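Local coordinates for protein endoglucanase, family GH5 (Zobellia galactanivorans, PDB 6GL2) that hydrolyses hemicellulose, with mixed-linked glucan a likely substrate, as a family 5 glycoside hydrolase built on a TIM barrel, at residues D52-M57 / L324-P329; T46-I51 / A95-M100; D121-E126 / N174-V179; S180-R185 / V215-K220. All blocks are in the same frame, centred on the assembly; numbering follows the deposited sequence.

Contact 1 (D52-M57 / L324-P329)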
# COMPACT_ATOMS: atom_id res chain seq x y z
N ASP A 52 -11.16 -12.24 9.81
CA ASP A 52 -12.35 -12.91 9.36
C ASP A 52 -13.48 -11.93 9.07
O ASP A 52 -14.17 -12.09 8.05
CB ASP A 52 -12.91 -13.87 10.48
CG ASP A 52 -12.05 -15.09 10.67
OD1 ASP A 52 -11.17 -15.48 9.89
OD2 ASP A 52 -12.26 -15.72 11.77
N GLU A 53 -13.63 -10.89 9.89
CA GLU A 53 -14.68 -9.93 9.64
C GLU A 53 -14.41 -9.12 8.37
O GLU A 53 -15.34 -8.72 7.64
CB GLU A 53 -14.84 -8.97 10.76
CG GLU A 53 -15.34 -9.67 12.02
CD GLU A 53 -16.63 -10.46 11.80
OE1 GLU A 53 -17.55 -9.94 11.13
OE2 GLU A 53 -16.74 -11.61 12.29
N ILE A 54 -13.16 -8.80 8.11
CA ILE A 54 -12.77 -8.06 6.87
C ILE A 54 -13.21 -8.88 5.68
O ILE A 54 -13.78 -8.37 4.69
CB ILE A 54 -11.27 -7.76 6.86
CG1 ILE A 54 -10.84 -7.02 8.16
CG2 ILE A 54 -10.89 -6.92 5.62
CD1 ILE A 54 -11.56 -5.74 8.46
N ALA A 55 -12.88 -10.20 5.64
CA ALA A 55 -13.27 -11.06 4.55
C ALA A 55 -14.76 -11.24 4.51
O ALA A 55 -15.33 -11.26 3.36
CB ALA A 55 -12.58 -12.41 4.72
N LYS A 56 -15.47 -11.37 5.60
CA LYS A 56 -16.92 -11.59 5.55
C LYS A 56 -17.63 -10.43 4.98
O LYS A 56 -18.68 -10.58 4.39
CB LYS A 56 -17.43 -11.88 6.97
CG LYS A 56 -17.06 -13.28 7.50
CD LYS A 56 -17.00 -13.47 9.03
CE LYS A 56 -18.35 -13.38 9.61
NZ LYS A 56 -18.33 -13.51 11.12
N MET A 57 -17.09 -9.22 5.16
CA MET A 57 -17.68 -7.97 4.61
C MET A 57 -17.50 -7.91 3.11
O MET A 57 -18.24 -7.18 2.45
CB MET A 57 -17.06 -6.76 5.39
CG MET A 57 -17.42 -5.41 4.82
SD MET A 57 -19.18 -5.03 4.78
CE MET A 57 -19.46 -4.58 6.50
N LEU A 324 -15.17 -6.28 17.17
CA LEU A 324 -15.47 -7.02 15.98
C LEU A 324 -16.69 -6.58 15.24
O LEU A 324 -17.17 -7.31 14.40
CB LEU A 324 -15.38 -8.54 16.16
CG LEU A 324 -14.14 -9.05 16.86
CD1 LEU A 324 -14.26 -10.56 17.20
CD2 LEU A 324 -12.88 -8.71 16.11
N GLU A 325 -17.22 -5.41 15.54
CA GLU A 325 -18.28 -4.77 14.81
C GLU A 325 -17.73 -3.72 13.87
O GLU A 325 -16.60 -3.22 14.04
CB GLU A 325 -19.25 -4.11 15.80
CG GLU A 325 -19.85 -5.05 16.85
CD GLU A 325 -20.83 -5.99 16.31
OE1 GLU A 325 -21.20 -5.98 15.15
OE2 GLU A 325 -21.42 -6.83 17.11
N TRP A 326 -18.49 -3.30 12.88
CA TRP A 326 -18.17 -2.17 12.04
C TRP A 326 -18.67 -0.93 12.64
O TRP A 326 -19.84 -0.78 13.03
CB TRP A 326 -18.76 -2.35 10.64
CG TRP A 326 -18.10 -3.52 9.95
CD1 TRP A 326 -18.45 -4.87 10.02
CD2 TRP A 326 -16.94 -3.50 9.12
NE1 TRP A 326 -17.56 -5.64 9.38
CE2 TRP A 326 -16.64 -4.85 8.76
CE3 TRP A 326 -16.12 -2.48 8.56
CZ2 TRP A 326 -15.57 -5.20 8.00
CZ3 TRP A 326 -15.04 -2.83 7.85
CH2 TRP A 326 -14.75 -4.19 7.53
N ASN A 327 -17.82 0.09 12.75
CA ASN A 327 -18.24 1.43 13.13
C ASN A 327 -19.07 2.05 12.01
O ASN A 327 -20.08 2.69 12.25
CB ASN A 327 -16.99 2.27 13.51
CG ASN A 327 -16.23 1.71 14.78
OD1 ASN A 327 -16.84 1.20 15.65
ND2 ASN A 327 -14.92 1.65 14.71
N TYR A 328 -18.60 1.90 10.77
CA TYR A 328 -19.19 2.45 9.59
C TYR A 328 -19.42 1.45 8.48
O TYR A 328 -18.72 1.43 7.46
CB TYR A 328 -18.44 3.69 9.08
CG TYR A 328 -18.42 4.82 10.09
CD1 TYR A 328 -19.61 5.47 10.41
CD2 TYR A 328 -17.27 5.27 10.74
CE1 TYR A 328 -19.64 6.48 11.31
CE2 TYR A 328 -17.28 6.29 11.69
CZ TYR A 328 -18.51 6.89 12.00
OH TYR A 328 -18.46 7.93 12.92
N PRO A 329 -20.33 0.50 8.75
CA PRO A 329 -20.50 -0.59 7.80
C PRO A 329 -20.89 -0.10 6.40
O PRO A 329 -20.56 -0.77 5.43
CB PRO A 329 -21.61 -1.41 8.40
CG PRO A 329 -22.34 -0.52 9.30
CD PRO A 329 -21.32 0.41 9.87
O HOH W 1 -17.80 -8.48 8.78
O HOH W 2 -18.74 -7.58 12.16
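Leu-324 meets Glu-53 mainly through its carbonyl: Leu-324 O lies 3.8 Å from Glu-53 CG, and water 2 bridges the pair by donating to both Leu-324 O and Glu-53 OE1. The other carboxylate oxygen, Glu-53 OE2, forms a salt bridge with Lys-56 NZ within the helix. The leucine side chain also packs on Ala-49 and Met-50, earlier in helix 48-57.

Trp-326 comes next, with its indole set against the last turns of that helix. Met-57 hooks over one face, its CE 3.5 Å from the centroid of the Trp-326 five-membered ring and only 7° off the normal, a CH-pi contact; the sulfur approaches obliquely in a Met-aromatic contact. Met-57 CB lies 3.4 Å from Trp-326 CZ2, and CG, anti to the backbone N (chi1 172°), follows at 3.7 Å from the same Trp-326 CZ2. Ile-54 crosses the indole at about a right angle and touches Trp-326 CH2 with CD1 at 3.7 Å. Around the rim, in the ring plane, sit Glu-53 O and water 1; this water accepts from Trp-326 NE1 at 2.9 Å and donates to both Glu-53 O and Glu-53 OE1.

Pro-329, opening helix 329-336, brings its CB 4.3 Å from Met-57 CE, so the same methyl touches indole and proline.

Direct contact between the loop after the last barrel strand and helix 48-57, which follows the first strand, is thus largely apolar; waters make the polar links, joining Glu-53 to Trp-326 and Leu-324.

Contact 2 (T46-I51 / A95-M100); sequences TTKAMI and ALENEM
Ile-51 lays its CG2 methyl on the last turn of helix 82-96, 3.8 Å from Ala-95 CA and 4.1 Å from Ala-95 CB. Its CG1 stands beside the backbone N (chi1 -56°), which puts CG2 anti to that N and turns it toward the other segment. The same methyl meets Met-100 SD at 4.2 Å, and it also lies against the amide nitrogen of Asn-98; Phe-94 adds to the packing on Ile-51 from within helix 82-96.

Two neighbouring outer helices of the TIM barrel touch here, the start of helix 48-57 against the end of helix 82-96, and both ends carry a recognisable motif. Thr-47 and Met-50 form a capping box, in which Thr-47 OG1 accepts from Met-50 N at 3.3 Å. At the other end Glu-99, with positive phi, is the C-prime residue of a Schellman motif, in which Met-100 N bonds to Ala-95 O and Glu-99 N to Leu-96 O.

Toward the surface the contact turns polar. Lys-48 runs extended as far as CE, then bends (chi4 -69°) so that NZ forms a salt bridge with Asp-52 OD1. That same oxygen accepts from Asn-98 ND2, which also donates to Phe-94 O. Water 3 accepts from Lys-48 NZ at 2.8 Å and gives a weak bond to Asn-98 OD1. Glu-97 is less certain, having two deposited conformers; in one of them its OE1 is 4.6 Å from Lys-48 NZ, too far for a salt bridge, and the pairing is doubtful.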
# COMPACT_ATOMS: atom_id res chain seq x y z
N THR A 46 -3.29 -8.15 16.40
CA THR A 46 -4.16 -8.60 15.35
C THR A 46 -4.48 -10.07 15.55
O THR A 46 -3.65 -10.85 15.91
CB THR A 46 -3.60 -8.24 13.95
OG1 THR A 46 -3.44 -6.78 13.90
CG2 THR A 46 -4.72 -8.52 12.85
N THR A 47 -5.73 -10.41 15.34
CA THR A 47 -6.19 -11.81 15.45
C THR A 47 -6.88 -12.25 14.20
O THR A 47 -7.34 -11.43 13.35
CB THR A 47 -7.19 -11.97 16.61
OG1 THR A 47 -8.38 -11.25 16.29
CG2 THR A 47 -6.62 -11.50 17.92
N LYS A 48 -7.00 -13.58 14.02
CA LYS A 48 -7.73 -14.10 12.89
C LYS A 48 -9.18 -13.68 12.96
O LYS A 48 -9.77 -13.36 11.91
CB LYS A 48 -7.65 -15.65 12.86
CG LYS A 48 -8.28 -16.17 11.55
CD LYS A 48 -8.07 -17.62 11.28
CE LYS A 48 -8.65 -18.04 9.93
NZ LYS A 48 -10.15 -17.98 9.95
N ALA A 49 -9.79 -13.59 14.13
CA ALA A 49 -11.14 -13.17 14.27
C ALA A 49 -11.41 -11.78 13.68
O ALA A 49 -12.43 -11.49 13.08
CB ALA A 49 -11.58 -13.23 15.76
N MET A 50 -10.43 -10.88 13.78
CA MET A 50 -10.49 -9.61 13.12
C MET A 50 -10.49 -9.73 11.61
O MET A 50 -11.33 -9.16 10.95
CB MET A 50 -9.36 -8.67 13.56
CG MET A 50 -9.41 -8.31 15.02
SD MET A 50 -7.84 -7.51 15.53
CE MET A 50 -7.93 -7.61 17.35
N ILE A 51 -9.46 -10.40 11.13
CA ILE A 51 -9.39 -10.58 9.68
C ILE A 51 -10.57 -11.29 9.08
O ILE A 51 -11.05 -10.95 7.98
CB ILE A 51 -8.05 -11.25 9.33
CG1 ILE A 51 -6.85 -10.47 9.87
CG2 ILE A 51 -7.99 -11.44 7.79
CD1 ILE A 51 -6.84 -8.99 9.53
N ALA A 95 -5.32 -13.88 6.58
CA ALA A 95 -5.89 -13.40 5.32
C ALA A 95 -5.96 -14.48 4.25
O ALA A 95 -6.98 -14.70 3.59
CB ALA A 95 -5.20 -12.16 4.83
N LEU A 96 -4.82 -15.13 4.04
CA LEU A 96 -4.78 -16.17 3.02
C LEU A 96 -5.74 -17.28 3.28
O LEU A 96 -6.40 -17.78 2.33
CB LEU A 96 -3.35 -16.78 2.86
CG LEU A 96 -2.30 -15.78 2.34
CD1 LEU A 96 -0.86 -16.32 2.60
CD2 LEU A 96 -2.51 -15.37 0.84
N GLU A 97 -5.94 -17.66 4.51
CA GLU A 97 -6.96 -18.68 4.95
C GLU A 97 -8.37 -18.28 4.67
O GLU A 97 -9.28 -19.13 4.61
CB GLU A 97 -6.82 -18.95 6.45
CG GLU A 97 -5.56 -19.74 6.79
CD GLU A 97 -5.06 -19.60 8.19
OE1 GLU A 97 -5.77 -19.05 9.04
OE2 GLU A 97 -3.91 -20.10 8.34
N ASN A 98 -8.63 -16.98 4.52
CA ASN A 98 -9.88 -16.37 4.18
C ASN A 98 -10.01 -16.19 2.67
O ASN A 98 -10.90 -15.45 2.24
CB ASN A 98 -10.08 -15.06 4.94
CG ASN A 98 -10.68 -15.25 6.30
OD1 ASN A 98 -11.89 -15.56 6.45
ND2 ASN A 98 -9.90 -15.06 7.35
N GLU A 99 -9.09 -16.76 1.92
CA GLU A 99 -9.13 -16.68 0.48
C GLU A 99 -8.78 -15.29 -0.06
O GLU A 99 -9.16 -14.96 -1.19
CB GLU A 99 -10.45 -17.24 -0.11
CG GLU A 99 -10.71 -18.68 0.36
CD GLU A 99 -9.54 -19.57 -0.02
OE1 GLU A 99 -9.36 -19.81 -1.23
OE2 GLU A 99 -8.77 -20.00 0.85
N MET A 100 -8.16 -14.44 0.75
CA MET A 100 -7.79 -13.09 0.35
C MET A 100 -6.39 -13.04 -0.26
O MET A 100 -5.54 -13.89 -0.01
CB MET A 100 -7.82 -12.16 1.56
CG MET A 100 -9.18 -12.10 2.25
SD MET A 100 -9.11 -11.16 3.79
CE MET A 100 -9.21 -9.48 3.10
O HOH W 3 -11.55 -18.64 7.64

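Contact 3 (D121-E126 / N174-V179); sequences DEVKDE and NQYHQV
Val-123 and Tyr-176 make the aromatic part of this contact. Val-123 CG1 stands over the centre of the tyrosine ring, 3.5 Å from its centroid and almost on the ring normal, a CH-pi contact, and the two side chains cross at about a right angle. Val-123 CB and CG2 lie beside the phenol oxygen, Tyr-176 OH, which is hydrogen-bonded to Leu-114 O.

Apolar packing continues along the aliphatic stem of Lys-124. Its CG meets the edge of the tyrosine ring, 3.7 Å from Tyr-176 CD1, and also touches Val-179 CG2 at 3.6 Å. The other methyl, Val-179 CG1, rests 3.4 Å from Lys-124 O, so one valine touches both the side chain and the backbone of the lysine. These residues join two consecutive outer helices of the barrel, 117-137 and 167-186. The axes of segments 121-126 and 174-179 come within 9.4 Å and run nearly parallel, crossing at -26°. Tyr-176 and Val-179 both reach further along the first helix to Leu-127.

A single hydrogen bond spans the two segments, at their more exposed side. Lys-124 bends at its third torsion (chi3 66°), and beyond CE its NZ donates to Gln-175 OE1 at 2.9 Å. The ammonium nitrogen sits 32° from the plane of the glutamine carbonyl. Gln-175 is extended beyond CG, which carries its amide to the lysine end.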
# COMPACT_ATOMS: atom_id res chain seq x y z
N ASP A 121 23.99 4.99 -1.37
CA ASP A 121 24.79 3.78 -1.45
C ASP A 121 24.57 2.85 -0.19
O ASP A 121 24.40 1.62 -0.27
CB ASP A 121 26.29 4.08 -1.76
CG ASP A 121 26.51 5.16 -2.97
OD1 ASP A 121 25.86 5.19 -4.10
OD2 ASP A 121 27.39 6.03 -2.72
N GLU A 122 24.50 3.43 0.97
CA GLU A 122 24.19 2.69 2.19
C GLU A 122 22.73 2.17 2.19
O GLU A 122 22.47 1.05 2.61
CB GLU A 122 24.44 3.58 3.42
CG GLU A 122 24.18 3.03 4.79
N VAL A 123 21.81 2.97 1.69
CA VAL A 123 20.40 2.55 1.64
C VAL A 123 20.29 1.34 0.76
O VAL A 123 19.62 0.37 1.09
CB VAL A 123 19.47 3.67 1.17
CG1 VAL A 123 18.09 3.08 0.83
CG2 VAL A 123 19.44 4.81 2.16
N LYS A 124 20.94 1.36 -0.42
CA LYS A 124 20.80 0.26 -1.36
C LYS A 124 21.41 -0.98 -0.79
O LYS A 124 20.88 -2.09 -0.98
CB LYS A 124 21.48 0.67 -2.69
CG LYS A 124 20.63 1.71 -3.41
CD LYS A 124 21.38 2.52 -4.50
CE LYS A 124 21.80 1.66 -5.65
NZ LYS A 124 22.58 2.53 -6.61
N ASP A 125 22.46 -0.87 -0.01
CA ASP A 125 23.03 -2.05 0.62
C ASP A 125 22.03 -2.72 1.64
O ASP A 125 21.81 -3.92 1.65
CB ASP A 125 24.34 -1.72 1.35
CG ASP A 125 25.52 -1.33 0.43
OD1 ASP A 125 25.55 -1.57 -0.80
OD2 ASP A 125 26.40 -0.62 1.05
N GLU A 126 21.48 -1.87 2.51
CA GLU A 126 20.52 -2.33 3.52
C GLU A 126 19.26 -2.87 2.88
O GLU A 126 18.80 -3.96 3.28
CB GLU A 126 20.20 -1.20 4.52
CG GLU A 126 19.30 -1.78 5.61
CD GLU A 126 19.15 -0.90 6.84
OE1 GLU A 126 19.68 0.22 6.86
OE2 GLU A 126 18.43 -1.43 7.75
N ASN A 174 13.79 5.51 -7.66
CA ASN A 174 13.88 4.52 -8.66
C ASN A 174 15.03 3.52 -8.38
O ASN A 174 14.85 2.31 -8.67
CB ASN A 174 14.03 5.17 -10.06
CG ASN A 174 12.69 5.65 -10.65
OD1 ASN A 174 11.62 5.03 -10.49
ND2 ASN A 174 12.78 6.78 -11.41
N GLN A 175 16.16 4.03 -7.93
CA GLN A 175 17.24 3.10 -7.63
C GLN A 175 16.89 2.13 -6.49
O GLN A 175 17.34 0.97 -6.51
CB GLN A 175 18.50 3.85 -7.26
CG GLN A 175 19.11 4.61 -8.45
CD GLN A 175 20.33 5.32 -8.09
OE1 GLN A 175 21.09 4.93 -7.25
NE2 GLN A 175 20.52 6.49 -8.71
N TYR A 176 16.14 2.65 -5.51
CA TYR A 176 15.79 1.78 -4.39
C TYR A 176 14.78 0.72 -4.81
O TYR A 176 14.89 -0.45 -4.40
CB TYR A 176 15.17 2.64 -3.34
CG TYR A 176 16.12 3.64 -2.69
CD1 TYR A 176 17.46 3.63 -2.99
CD2 TYR A 176 15.68 4.66 -1.90
CE1 TYR A 176 18.31 4.59 -2.43
CE2 TYR A 176 16.48 5.62 -1.32
CZ TYR A 176 17.83 5.59 -1.65
OH TYR A 176 18.70 6.57 -1.07
N HIS A 177 13.88 1.04 -5.72
CA HIS A 177 13.01 0.03 -6.29
C HIS A 177 13.80 -0.98 -7.08
O HIS A 177 13.47 -2.19 -7.12
CB HIS A 177 11.90 0.63 -7.13
CG HIS A 177 10.79 1.25 -6.30
ND1 HIS A 177 10.11 0.51 -5.31
CD2 HIS A 177 10.25 2.50 -6.30
CE1 HIS A 177 9.14 1.26 -4.86
NE2 HIS A 177 9.23 2.50 -5.41
N GLN A 178 14.80 -0.50 -7.81
CA GLN A 178 15.66 -1.42 -8.61
C GLN A 178 16.34 -2.43 -7.70
O GLN A 178 16.25 -3.64 -8.03
CB GLN A 178 16.68 -0.59 -9.42
CG GLN A 178 17.62 -1.45 -10.28
CD GLN A 178 17.06 -2.00 -11.52
OE1 GLN A 178 17.30 -3.21 -11.83
NE2 GLN A 178 16.34 -1.21 -12.26
N VAL A 179 16.94 -1.97 -6.63
CA VAL A 179 17.61 -2.86 -5.66
C VAL A 179 16.59 -3.87 -5.14
O VAL A 179 16.91 -5.05 -4.93
CB VAL A 179 18.20 -2.07 -4.48
CG1 VAL A 179 18.54 -2.99 -3.34
CG2 VAL A 179 19.41 -1.29 -4.96

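Contact 4 (S180-R185 / V215-K220)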
# COMPACT_ATOMS: atom_id res chain seq x y z
N SER A 180 15.39 -3.41 -4.77
CA SER A 180 14.39 -4.22 -4.09
C SER A 180 13.81 -5.25 -5.01
O SER A 180 13.68 -6.46 -4.65
CB SER A 180 13.33 -3.35 -3.54
OG SER A 180 13.78 -2.40 -2.60
N VAL A 181 13.39 -4.88 -6.20
CA VAL A 181 12.93 -5.87 -7.17
C VAL A 181 14.01 -6.90 -7.47
O VAL A 181 13.76 -8.09 -7.51
CB VAL A 181 12.38 -5.20 -8.45
CG1 VAL A 181 12.15 -6.19 -9.62
CG2 VAL A 181 11.13 -4.39 -8.15
N ASP A 182 15.23 -6.42 -7.74
CA ASP A 182 16.29 -7.35 -8.04
C ASP A 182 16.49 -8.33 -6.89
O ASP A 182 16.71 -9.54 -7.12
CB ASP A 182 17.58 -6.58 -8.37
CG ASP A 182 17.57 -5.89 -9.69
OD1 ASP A 182 16.78 -6.15 -10.57
OD2 ASP A 182 18.56 -5.09 -9.89
N ALA A 183 16.49 -7.86 -5.66
CA ALA A 183 16.69 -8.74 -4.55
C ALA A 183 15.58 -9.81 -4.49
O ALA A 183 15.82 -11.00 -4.22
CB ALA A 183 16.71 -7.96 -3.20
N ILE A 184 14.34 -9.40 -4.63
CA ILE A 184 13.24 -10.32 -4.61
C ILE A 184 13.42 -11.38 -5.71
O ILE A 184 13.30 -12.57 -5.47
CB ILE A 184 11.88 -9.61 -4.80
CG1 ILE A 184 11.62 -8.73 -3.54
CG2 ILE A 184 10.78 -10.64 -5.08
CD1 ILE A 184 10.52 -7.67 -3.76
N ARG A 185 13.66 -10.92 -6.96
CA ARG A 185 13.72 -11.88 -8.03
C ARG A 185 14.92 -12.84 -7.89
O ARG A 185 14.80 -14.00 -8.30
CB ARG A 185 13.83 -11.13 -9.38
CG ARG A 185 12.63 -10.24 -9.70
CD ARG A 185 11.40 -11.10 -9.91
NE ARG A 185 10.24 -10.26 -10.37
CZ ARG A 185 9.00 -10.40 -9.93
NH1 ARG A 185 8.69 -11.26 -9.01
NH2 ARG A 185 8.07 -9.60 -10.39
N VAL A 215 9.90 1.23 -14.05
CA VAL A 215 9.72 -0.14 -13.59
C VAL A 215 11.06 -0.88 -13.77
O VAL A 215 11.60 -0.97 -14.90
CB VAL A 215 8.65 -0.90 -14.40
CG1 VAL A 215 8.57 -2.36 -14.01
CG2 VAL A 215 7.30 -0.23 -14.21
N PRO A 216 11.68 -1.38 -12.70
CA PRO A 216 12.94 -2.08 -12.81
C PRO A 216 12.90 -3.18 -13.83
O PRO A 216 12.01 -4.04 -13.83
CB PRO A 216 13.17 -2.63 -11.39
CG PRO A 216 12.44 -1.67 -10.52
CD PRO A 216 11.22 -1.27 -11.28
N ASN A 217 13.82 -3.05 -14.79
CA ASN A 217 14.00 -4.07 -15.83
C ASN A 217 12.84 -4.24 -16.79
O ASN A 217 12.77 -5.25 -17.52
CB ASN A 217 14.37 -5.39 -15.21
CG ASN A 217 15.39 -5.25 -14.10
OD1 ASN A 217 16.42 -4.66 -14.30
ND2 ASN A 217 15.11 -5.85 -12.93
N GLY A 218 11.87 -3.34 -16.75
CA GLY A 218 10.63 -3.60 -17.43
C GLY A 218 9.83 -4.82 -16.98
O GLY A 218 8.96 -5.35 -17.67
N ASP A 219 10.11 -5.26 -15.75
CA ASP A 219 9.57 -6.48 -15.17
C ASP A 219 8.08 -6.57 -15.40
O ASP A 219 7.30 -5.72 -14.97
CB ASP A 219 9.90 -6.47 -13.69
CG ASP A 219 9.56 -7.76 -12.96
OD1 ASP A 219 8.44 -8.28 -13.04
OD2 ASP A 219 10.54 -8.28 -12.29
N LYS A 220 7.65 -7.62 -16.11
CA LYS A 220 6.31 -7.71 -16.52
C LYS A 220 5.33 -8.01 -15.39
O LYS A 220 4.17 -7.85 -15.57
CB LYS A 220 6.16 -8.75 -17.62
CG LYS A 220 6.24 -10.15 -17.17
CD LYS A 220 5.98 -11.14 -18.34
CE LYS A 220 6.40 -12.55 -17.99
NZ LYS A 220 5.59 -13.18 -16.89
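Val-181 and Pro-216 pack side chain to side chain in the buried part of the contact, Val-181 CG2 resting 3.8 Å from Pro-216 CG as the two cross at about a right angle. The other valine methyl, CG1, turns to the carboxylate beside it, 3.8 Å from Asp-219 OD2.

Next to this apolar pair, a salt bridge makes the other tight part of the contact. Arg-185 bends at chi2 (-66°) and meets Asp-219 tip to tip, using two nitrogens side-on, one for each oxygen. Arg-185 NE donates to Asp-219 OD2 at 2.8 Å, almost straight at 174°; it meets the syn lone pair of Asp-219 OD2, and that oxygen lies in the guanidinium plane. Arg-185 NH2 reaches Asp-219 OD1 at 3.0 Å from well out of the carboxylate plane. Both groups have further anchors: Asp-219 OD1 accepts from Asn-221 N, and Arg-185 NH1 donates to Asn-191 O and Arg-194 O. So many bonds should fix the guanidinium's rotation.

The solvent side is sparser. Exposed Asn-217 offers ND2 to Asp-182 OD1 at 2.9 Å, the carboxylate and amide planes only 10° apart. Its backbone belongs to a tight turn in which Gly-218 N bonds to Val-215 O at 3.0 Å and Asp-219 N to Pro-216 O.

The turn lies between helix 207-212 and barrel strand 222-227, and the contact fastens it to helix 167-186. On that helix Val-181 also touches strand 196-199 at Val-198, while Ser-180 and Ile-184 face Trp-131 of helix 117-137.

All four contacts lie in the outer layer of the barrel, away from the magnesium-binding residues, and they fall into two pairs. Contacts 1 and 2 share helix 48-57 and touch through Asp-52 and Asn-98; contacts 3 and 4 share helix 167-186. The centres of contacts 1 and 3 are about 38 Å apart, across the chain's centre. Contact 1 is a surface seam, the others are partly buried. Helix-to-helix contact 3 has a side-chain hydrogen bond between its segments, loop-to-helix contact 4 a salt bridge; contacts 1 and 2 rely on packing and water. Contact 1, the longest in sequence separation, encloses both 3 and 4.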